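Local structure of fiber protein (Duck adenovirus 1, 6ITX) at residues A[169-174]-A[256-261]; A[226-231]-A[243-248]. The protein forms the trimeric fiber of the virus, whose C-terminal head, the part described here, probably attaches the particle to a host-cell receptor. One frame throughout, in Å; residues are numbered along the deposited sequence.

Contact 1 (A[169-174]-A[256-261])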
ATOM      1  N   SER A 169      13.637  14.645 -15.960  1.00 42.15           N
ATOM      2  CA  SER A 169      13.680  14.794 -17.410  1.00 44.70           C
ATOM      3  C   SER A 169      14.305  16.111 -17.863  1.00 48.99           C
ATOM      4  O   SER A 169      14.647  16.232 -19.046  1.00 50.11           O
ATOM      5  CB  SER A 169      12.274  14.690 -17.995  1.00 43.53           C
ATOM      6  OG  SER A 169      11.455  15.775 -17.575  1.00 39.87           O
ATOM      7  N   ALA A 170      14.449  17.107 -16.980  1.00 45.09           N
ATOM      8  CA  ALA A 170      15.039  18.369 -17.421  1.00 45.79           C
ATOM      9  C   ALA A 170      16.544  18.218 -17.628  1.00 50.99           C
ATOM     10  O   ALA A 170      17.101  18.735 -18.608  1.00 51.21           O
ATOM     11  CB  ALA A 170      14.725  19.484 -16.423  1.00 37.29           C
ATOM     12  N   ARG A 171      17.207  17.477 -16.729  1.00 45.78           N
ATOM     13  CA  ARG A 171      18.621  17.145 -16.869  1.00 47.63           C
ATOM     14  C   ARG A 171      18.843  15.966 -17.810  1.00 54.97           C
ATOM     15  O   ARG A 171      19.918  15.840 -18.400  1.00 61.43           O
ATOM     16  CB  ARG A 171      19.208  16.835 -15.482  1.00 49.78           C
ATOM     17  CG  ARG A 171      20.597  16.217 -15.480  1.00 68.29           C
ATOM     18  CD  ARG A 171      21.338  16.557 -14.188  1.00 75.09           C
ATOM     19  NE  ARG A 171      20.457  17.215 -13.216  1.00 73.06           N
ATOM     20  CZ  ARG A 171      20.553  18.494 -12.851  1.00 73.12           C
ATOM     21  NH1 ARG A 171      19.700  19.009 -11.963  1.00 70.09           N
ATOM     22  NH2 ARG A 171      21.504  19.261 -13.370  1.00 77.81           N
ATOM     23  N   ASP A 172      17.850  15.102 -17.980  1.00 52.56           N
ATOM     24  CA  ASP A 172      18.019  13.851 -18.721  1.00 52.28           C
ATOM     25  C   ASP A 172      16.852  13.627 -19.687  1.00 52.88           C
ATOM     26  O   ASP A 172      16.138  12.616 -19.611  1.00 47.20           O
ATOM     27  CB  ASP A 172      18.166  12.675 -17.759  1.00 53.64           C
ATOM     28  CG  ASP A 172      18.836  11.500 -18.402  1.00 64.25           C
ATOM     29  OD1 ASP A 172      19.140  11.608 -19.612  1.00 65.40           O
ATOM     30  OD2 ASP A 172      19.059  10.479 -17.709  1.00 67.85           O
ATOM     31  N   PRO A 173      16.660  14.542 -20.645  1.00 51.18           N
ATOM     32  CA  PRO A 173      15.493  14.451 -21.538  1.00 42.24           C
ATOM     33  C   PRO A 173      15.323  13.112 -22.229  1.00 41.09           C
ATOM     34  O   PRO A 173      14.187  12.748 -22.541  1.00 42.97           O
ATOM     35  CB  PRO A 173      15.755  15.557 -22.569  1.00 43.82           C
ATOM     36  CG  PRO A 173      16.747  16.464 -21.942  1.00 50.39           C
ATOM     37  CD  PRO A 173      17.566  15.640 -21.016  1.00 51.35           C
ATOM     38  N   THR A 174      16.392  12.375 -22.524  1.00 43.29           N
ATOM     39  CA  THR A 174      16.195  11.172 -23.328  1.00 39.73           C
ATOM     40  C   THR A 174      15.581  10.031 -22.534  1.00 40.22           C
ATOM     41  O   THR A 174      15.166   9.031 -23.131  1.00 37.14           O
ATOM     42  CB  THR A 174      17.507  10.693 -23.965  1.00 39.73           C
ATOM     43  OG1 THR A 174      18.474  10.396 -22.949  1.00 48.19           O
ATOM     44  CG2 THR A 174      18.045  11.743 -24.924  1.00 36.56           C
ATOM     45  N   GLY A 256      21.349   7.112 -21.898  1.00 75.49           N
ATOM     46  CA  GLY A 256      21.077   8.320 -21.151  1.00 68.10           C
ATOM     47  C   GLY A 256      22.321   9.169 -20.917  1.00 82.73           C
ATOM     48  O   GLY A 256      23.451   8.803 -21.245  1.00 78.29           O
ATOM     49  N   ALA A 257      22.077  10.342 -20.322  1.00 85.89           N
ATOM     50  CA  ALA A 257      23.117  11.313 -20.018  1.00 82.06           C
ATOM     51  C   ALA A 257      23.493  11.360 -18.543  1.00 81.39           C
ATOM     52  O   ALA A 257      24.499  11.993 -18.197  1.00 80.49           O
ATOM     53  CB  ALA A 257      22.683  12.718 -20.472  1.00 73.69           C
ATOM     54  N   THR A 258      22.715  10.720 -17.668  1.00 76.79           N
ATOM     55  CA  THR A 258      23.012  10.706 -16.242  1.00 76.04           C
ATOM     56  C   THR A 258      22.773   9.310 -15.667  1.00 70.16           C
ATOM     57  O   THR A 258      22.056   8.485 -16.240  1.00 66.45           O
ATOM     58  CB  THR A 258      22.182  11.759 -15.475  1.00 77.86           C
ATOM     59  OG1 THR A 258      20.823  11.743 -15.934  1.00 75.47           O
ATOM     60  CG2 THR A 258      22.777  13.167 -15.665  1.00 81.16           C
ATOM     61  N   THR A 259      23.409   9.067 -14.515  1.00 74.99           N
ATOM     62  CA  THR A 259      23.418   7.814 -13.755  1.00 68.32           C
ATOM     63  C   THR A 259      22.067   7.487 -13.067  1.00 63.75           C
ATOM     64  O   THR A 259      21.994   6.501 -12.319  1.00 55.79           O
ATOM     65  CB  THR A 259      24.547   7.889 -12.705  1.00 62.97           C
ATOM     66  OG1 THR A 259      24.392   6.853 -11.723  1.00 72.91           O
ATOM     67  CG2 THR A 259      24.544   9.255 -12.009  1.00 57.83           C
ATOM     68  N   LEU A 260      21.010   8.266 -13.314  1.00 55.59           N
ATOM     69  CA  LEU A 260      19.834   8.284 -12.456  1.00 45.90           C
ATOM     70  C   LEU A 260      18.799   7.239 -12.864  1.00 47.51           C
ATOM     71  O   LEU A 260      18.712   6.839 -14.030  1.00 48.06           O
ATOM     72  CB  LEU A 260      19.179   9.660 -12.495  1.00 49.72           C
ATOM     73  CG  LEU A 260      19.977  10.812 -11.910  1.00 53.47           C
ATOM     74  CD1 LEU A 260      19.034  11.975 -11.633  1.00 44.50           C
ATOM     75  CD2 LEU A 260      20.697  10.357 -10.643  1.00 50.36           C
ATOM     76  N   ASN A 261      17.980   6.833 -11.887  1.00 43.56           N
ATOM     77  CA  ASN A 261      16.952   5.809 -12.067  1.00 44.37           C
ATOM     78  C   ASN A 261      15.598   6.475 -12.290  1.00 43.47           C
ATOM     79  O   ASN A 261      15.152   7.276 -11.460  1.00 40.69           O
ATOM     80  CB  ASN A 261      16.858   4.891 -10.845  1.00 43.03           C
ATOM     81  CG  ASN A 261      18.082   4.023 -10.651  1.00 36.86           C
ATOM     82  OD1 ASN A 261      18.751   3.631 -11.603  1.00 38.82           O
ATOM     83  ND2 ASN A 261      18.363   3.697  -9.403  1.00 36.99           N
TER
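Asp172 and Ala257 bring the two loops together, with CA atoms 5.8 Å apart, and a second approach follows between Thr174 and Gly256; no backbone-to-backbone hydrogen bond joins the segments, so the link depends on side chains. The carboxylate of Asp172 carries it. Its CG lies anti to the backbone N (chi1 -159°), which swings the group across to Ala257 and Thr258, and each oxygen takes a different partner. OD1 accepts the backbone N-H of Ala257 at an N to OD1 distance of 3.3 Å; the N-H points almost straight at the oxygen (166°), but reaches it from above the carboxylate plane, 37° out of it. OD2 is met by Thr258 OG1 at 2.8 Å, a weak hydrogen bond that the hydroxyl donates. The two side chains slide past each other in opposite directions.

An apolar touch continues the contact on one flank, where Thr258 CG2 rests 3.8 Å from Arg171 CG and the two side chains cross at about a right angle. Ala257 CB lies near OD1 of Asp172, and Thr174 OG1 is 3.8 Å from Gly256 CA. Most of the neighbours here are exposed, yet each carboxylate oxygen of the buried Asp172 has a partner across the contact, though the bond at OD2 is weak. Leu260, next along the loop from Thr259, packs on Phe168 and Leu194. An acidic side chain bridging a backbone N-H and the next residue's hydroxyl joins two surface loops of the beta-rich fiber head, the one after strand 160-165 and the one between strands 241-253 and 262-271.

Contact 2 (A[226-231]-A[243-248]). With SO4 (sulfate ion), chain N.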
ATOM      1  N   TYR A 226       9.365  -6.161  -8.554  1.00 29.34           N
ATOM      2  CA  TYR A 226       8.359  -5.114  -8.594  1.00 29.83           C
ATOM      3  C   TYR A 226       7.553  -5.179  -7.313  1.00 29.44           C
ATOM      4  O   TYR A 226       7.551  -6.188  -6.603  1.00 30.70           O
ATOM      5  CB  TYR A 226       7.427  -5.231  -9.810  1.00 28.49           C
ATOM      6  CG  TYR A 226       6.620  -6.512  -9.892  1.00 31.93           C
ATOM      7  CD1 TYR A 226       5.641  -6.815  -8.937  1.00 34.13           C
ATOM      8  CD2 TYR A 226       6.816  -7.420 -10.937  1.00 31.56           C
ATOM      9  CE1 TYR A 226       4.905  -7.997  -9.001  1.00 34.11           C
ATOM     10  CE2 TYR A 226       6.081  -8.599 -11.016  1.00 30.59           C
ATOM     11  CZ  TYR A 226       5.127  -8.874 -10.051  1.00 35.90           C
ATOM     12  OH  TYR A 226       4.402 -10.034 -10.118  1.00 38.23           O
ATOM     13  N   THR A 227       6.864  -4.087  -7.042  1.00 30.05           N
ATOM     14  CA  THR A 227       5.816  -4.016  -6.045  1.00 27.10           C
ATOM     15  C   THR A 227       4.503  -3.892  -6.789  1.00 32.15           C
ATOM     16  O   THR A 227       4.459  -3.369  -7.911  1.00 34.27           O
ATOM     17  CB  THR A 227       6.018  -2.818  -5.122  1.00 33.37           C
ATOM     18  OG1 THR A 227       5.950  -1.601  -5.886  1.00 32.34           O
ATOM     19  CG2 THR A 227       7.385  -2.919  -4.441  1.00 31.71           C
ATOM     20  N   ARG A 228       3.439  -4.407  -6.197  1.00 30.28           N
ATOM     21  CA  ARG A 228       2.168  -4.452  -6.892  1.00 32.37           C
ATOM     22  C   ARG A 228       1.133  -3.661  -6.122  1.00 29.40           C
ATOM     23  O   ARG A 228       1.093  -3.700  -4.890  1.00 29.09           O
ATOM     24  CB  ARG A 228       1.678  -5.883  -7.100  1.00 31.90           C
ATOM     25  CG  ARG A 228       0.656  -5.954  -8.210  1.00 32.66           C
ATOM     26  CD  ARG A 228      -0.045  -7.268  -8.276  1.00 33.26           C
ATOM     27  NE  ARG A 228      -0.689  -7.576  -7.010  1.00 37.01           N
ATOM     28  CZ  ARG A 228      -1.304  -8.728  -6.776  1.00 37.53           C
ATOM     29  NH1 ARG A 228      -1.873  -8.959  -5.601  1.00 36.78           N
ATOM     30  NH2 ARG A 228      -1.351  -9.645  -7.733  1.00 30.12           N
ATOM     31  N   HIS A 229       0.291  -2.952  -6.860  1.00 29.60           N
ATOM     32  CA  HIS A 229      -0.724  -2.103  -6.260  1.00 33.29           C
ATOM     33  C   HIS A 229      -2.045  -2.352  -6.966  1.00 35.24           C
ATOM     34  O   HIS A 229      -2.139  -2.190  -8.187  1.00 30.55           O
ATOM     35  CB  HIS A 229      -0.295  -0.635  -6.314  1.00 36.07           C
ATOM     36  CG  HIS A 229       0.994  -0.374  -5.579  1.00 41.64           C
ATOM     37  ND1 HIS A 229       2.239  -0.682  -6.104  1.00 34.54           N
ATOM     38  CD2 HIS A 229       1.217   0.067  -4.318  1.00 32.45           C
ATOM     39  CE1 HIS A 229       3.173  -0.377  -5.224  1.00 31.24           C
ATOM     40  NE2 HIS A 229       2.578   0.076  -4.131  1.00 39.03           N
ATOM     41  N   SER A 230      -3.045  -2.801  -6.207  1.00 32.84           N
ATOM     42  CA  SER A 230      -4.304  -3.242  -6.785  1.00 32.41           C
ATOM     43  C   SER A 230      -5.335  -2.125  -6.762  1.00 32.41           C
ATOM     44  O   SER A 230      -5.439  -1.374  -5.785  1.00 30.20           O
ATOM     45  CB  SER A 230      -4.845  -4.466  -6.055  1.00 33.04           C
ATOM     46  OG  SER A 230      -4.155  -5.621  -6.474  1.00 37.77           O
ATOM     47  N   PHE A 231      -6.112  -2.048  -7.839  1.00 29.85           N
ATOM     48  CA  PHE A 231      -7.046  -0.959  -8.065  1.00 33.93           C
ATOM     49  C   PHE A 231      -8.087  -1.448  -9.064  1.00 38.88           C
ATOM     50  O   PHE A 231      -8.054  -2.604  -9.503  1.00 31.79           O
ATOM     51  CB  PHE A 231      -6.322   0.294  -8.576  1.00 29.13           C
ATOM     52  CG  PHE A 231      -5.888   0.213 -10.021  1.00 27.88           C
ATOM     53  CD1 PHE A 231      -4.655  -0.338 -10.356  1.00 29.07           C
ATOM     54  CD2 PHE A 231      -6.708   0.700 -11.049  1.00 32.00           C
ATOM     55  CE1 PHE A 231      -4.232  -0.412 -11.696  1.00 29.83           C
ATOM     56  CE2 PHE A 231      -6.306   0.633 -12.398  1.00 31.05           C
ATOM     57  CZ  PHE A 231      -5.059   0.076 -12.720  1.00 31.35           C
ATOM     58  N   GLY A 243     -10.866  -5.510 -12.528  1.00 32.61           N
ATOM     59  CA  GLY A 243      -9.742  -5.272 -11.645  1.00 33.43           C
ATOM     60  C   GLY A 243      -8.567  -4.666 -12.385  1.00 34.84           C
ATOM     61  O   GLY A 243      -8.580  -4.481 -13.605  1.00 33.11           O
ATOM     62  N   GLY A 244      -7.538  -4.360 -11.615  1.00 37.02           N
ATOM     63  CA  GLY A 244      -6.384  -3.682 -12.163  1.00 32.12           C
ATOM     64  C   GLY A 244      -5.195  -3.835 -11.251  1.00 33.64           C
ATOM     65  O   GLY A 244      -5.334  -3.941 -10.026  1.00 30.28           O
ATOM     66  N   ASN A 245      -4.015  -3.854 -11.853  1.00 34.70           N
ATOM     67  CA  ASN A 245      -2.799  -3.944 -11.073  1.00 37.41           C
ATOM     68  C   ASN A 245      -1.743  -3.023 -11.662  1.00 33.44           C
ATOM     69  O   ASN A 245      -1.608  -2.908 -12.882  1.00 34.06           O
ATOM     70  CB  ASN A 245      -2.332  -5.398 -10.978  1.00 34.19           C
ATOM     71  CG  ASN A 245      -3.100  -6.161  -9.896  1.00 39.14           C
ATOM     72  OD1 ASN A 245      -2.973  -5.861  -8.711  1.00 35.77           O
ATOM     73  ND2 ASN A 245      -3.924  -7.122 -10.305  1.00 46.12           N
ATOM     74  N   LEU A 246      -1.055  -2.316 -10.778  1.00 31.55           N
ATOM     75  CA  LEU A 246       0.051  -1.450 -11.134  1.00 32.10           C
ATOM     76  C   LEU A 246       1.315  -2.117 -10.625  1.00 30.39           C
ATOM     77  O   LEU A 246       1.350  -2.567  -9.477  1.00 33.37           O
ATOM     78  CB  LEU A 246      -0.119  -0.057 -10.513  1.00 32.58           C
ATOM     79  CG  LEU A 246       1.116   0.850 -10.437  1.00 32.33           C
ATOM     80  CD1 LEU A 246       1.631   1.219 -11.822  1.00 31.81           C
ATOM     81  CD2 LEU A 246       0.783   2.082  -9.682  1.00 28.27           C
ATOM     82  N   TYR A 247       2.328  -2.218 -11.480  1.00 30.44           N
ATOM     83  CA  TYR A 247       3.595  -2.845 -11.119  1.00 33.48           C
ATOM     84  C   TYR A 247       4.677  -1.788 -11.235  1.00 34.56           C
ATOM     85  O   TYR A 247       4.909  -1.255 -12.328  1.00 35.06           O
ATOM     86  CB  TYR A 247       3.913  -4.053 -12.011  1.00 29.57           C
ATOM     87  CG  TYR A 247       2.845  -5.114 -11.967  1.00 33.00           C
ATOM     88  CD1 TYR A 247       1.664  -4.936 -12.653  1.00 29.28           C
ATOM     89  CD2 TYR A 247       3.011  -6.292 -11.227  1.00 33.64           C
ATOM     90  CE1 TYR A 247       0.673  -5.869 -12.617  1.00 34.17           C
ATOM     91  CE2 TYR A 247       2.015  -7.246 -11.186  1.00 31.01           C
ATOM     92  CZ  TYR A 247       0.833  -7.015 -11.887  1.00 35.62           C
ATOM     93  OH  TYR A 247      -0.208  -7.917 -11.905  1.00 32.09           O
ATOM     94  N   VAL A 248       5.320  -1.469 -10.114  1.00 30.84           N
ATOM     95  CA  VAL A 248       6.331  -0.425 -10.079  1.00 29.88           C
ATOM     96  C   VAL A 248       7.693  -1.085 -10.039  1.00 35.82           C
ATOM     97  O   VAL A 248       7.928  -2.016  -9.259  1.00 36.01           O
ATOM     98  CB  VAL A 248       6.145   0.508  -8.876  1.00 28.81           C
ATOM     99  CG1 VAL A 248       7.247   1.535  -8.855  1.00 25.85           C
ATOM    100  CG2 VAL A 248       4.781   1.151  -8.902  1.00 26.75           C
TER
HETATM  101  S   SO4 N 401      -5.120 -11.416  -5.369  1.00 66.91           S
HETATM  102  O1  SO4 N 401      -6.406 -11.244  -4.653  1.00 51.84           O
HETATM  103  O2  SO4 N 401      -4.200 -10.337  -4.985  1.00 55.25           O
HETATM  104  O3  SO4 N 401      -4.528 -12.704  -4.990  1.00 47.80           O
HETATM  105  O4  SO4 N 401      -5.296 -11.309  -6.830  1.00 57.96           O
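This contact pairs the two antiparallel strands of a beta hairpin, 226-235 and 241-253, at the subunit interface of the head trimer. Their segment axes approach to 4.6 Å at 155°, and backbone bonds link Thr227 with Val248 and His229 with Leu246 in both directions; Phe231 N adds another to Gly244 O.

On the face of Arg228, the edge of the Tyr247 ring meets the face of Tyr226, CD2 of Tyr247 standing over the ring centre, with planes at 87°. Arg228 CG lies over the face of Tyr247, a CH-pi contact 3.9 Å from the centroid. Asn245 OD1 accepts a hydrogen bond from Ser230 OG and also sits over the Arg228 guanidinium. On the other face, Phe231 turns back (chi1 75°) to lay its ring over Gly244, whose CA is 4.0 Å from the centroid.

Arg228 NH1 donates to sulfate O2 at 2.8 Å, and Arg228 NH1 of the second and third subunits bind the same ion. With three guanidinium groups around one anion, the sulfate, itself probably from the crystallisation liquor, probably offsets the positive charge of the three arginines gathered between the subunits.

How the contacts relate
From the N terminus, the chain first reaches 169-174, in the loop after strand 160-165, then passes through strand 184-187, helix 200-203 and strand 208-210 before entering 226-231. The strand runs on to 235, a short loop reverses the chain, and strand 241-253 brings 243-248 back, closing contact 2; only afterwards does 256-261 return to 169-174 and close contact 1. The local hairpin therefore lies wholly within the longer excursion, and the two closures nest without crossing. Their centres are 26 Å apart, on opposite sides of the chain's centre, and they do not touch. Strand 241-253 connects them: it pairs in contact 2, beside the other subunits, then runs out into the loop that holds 256-261.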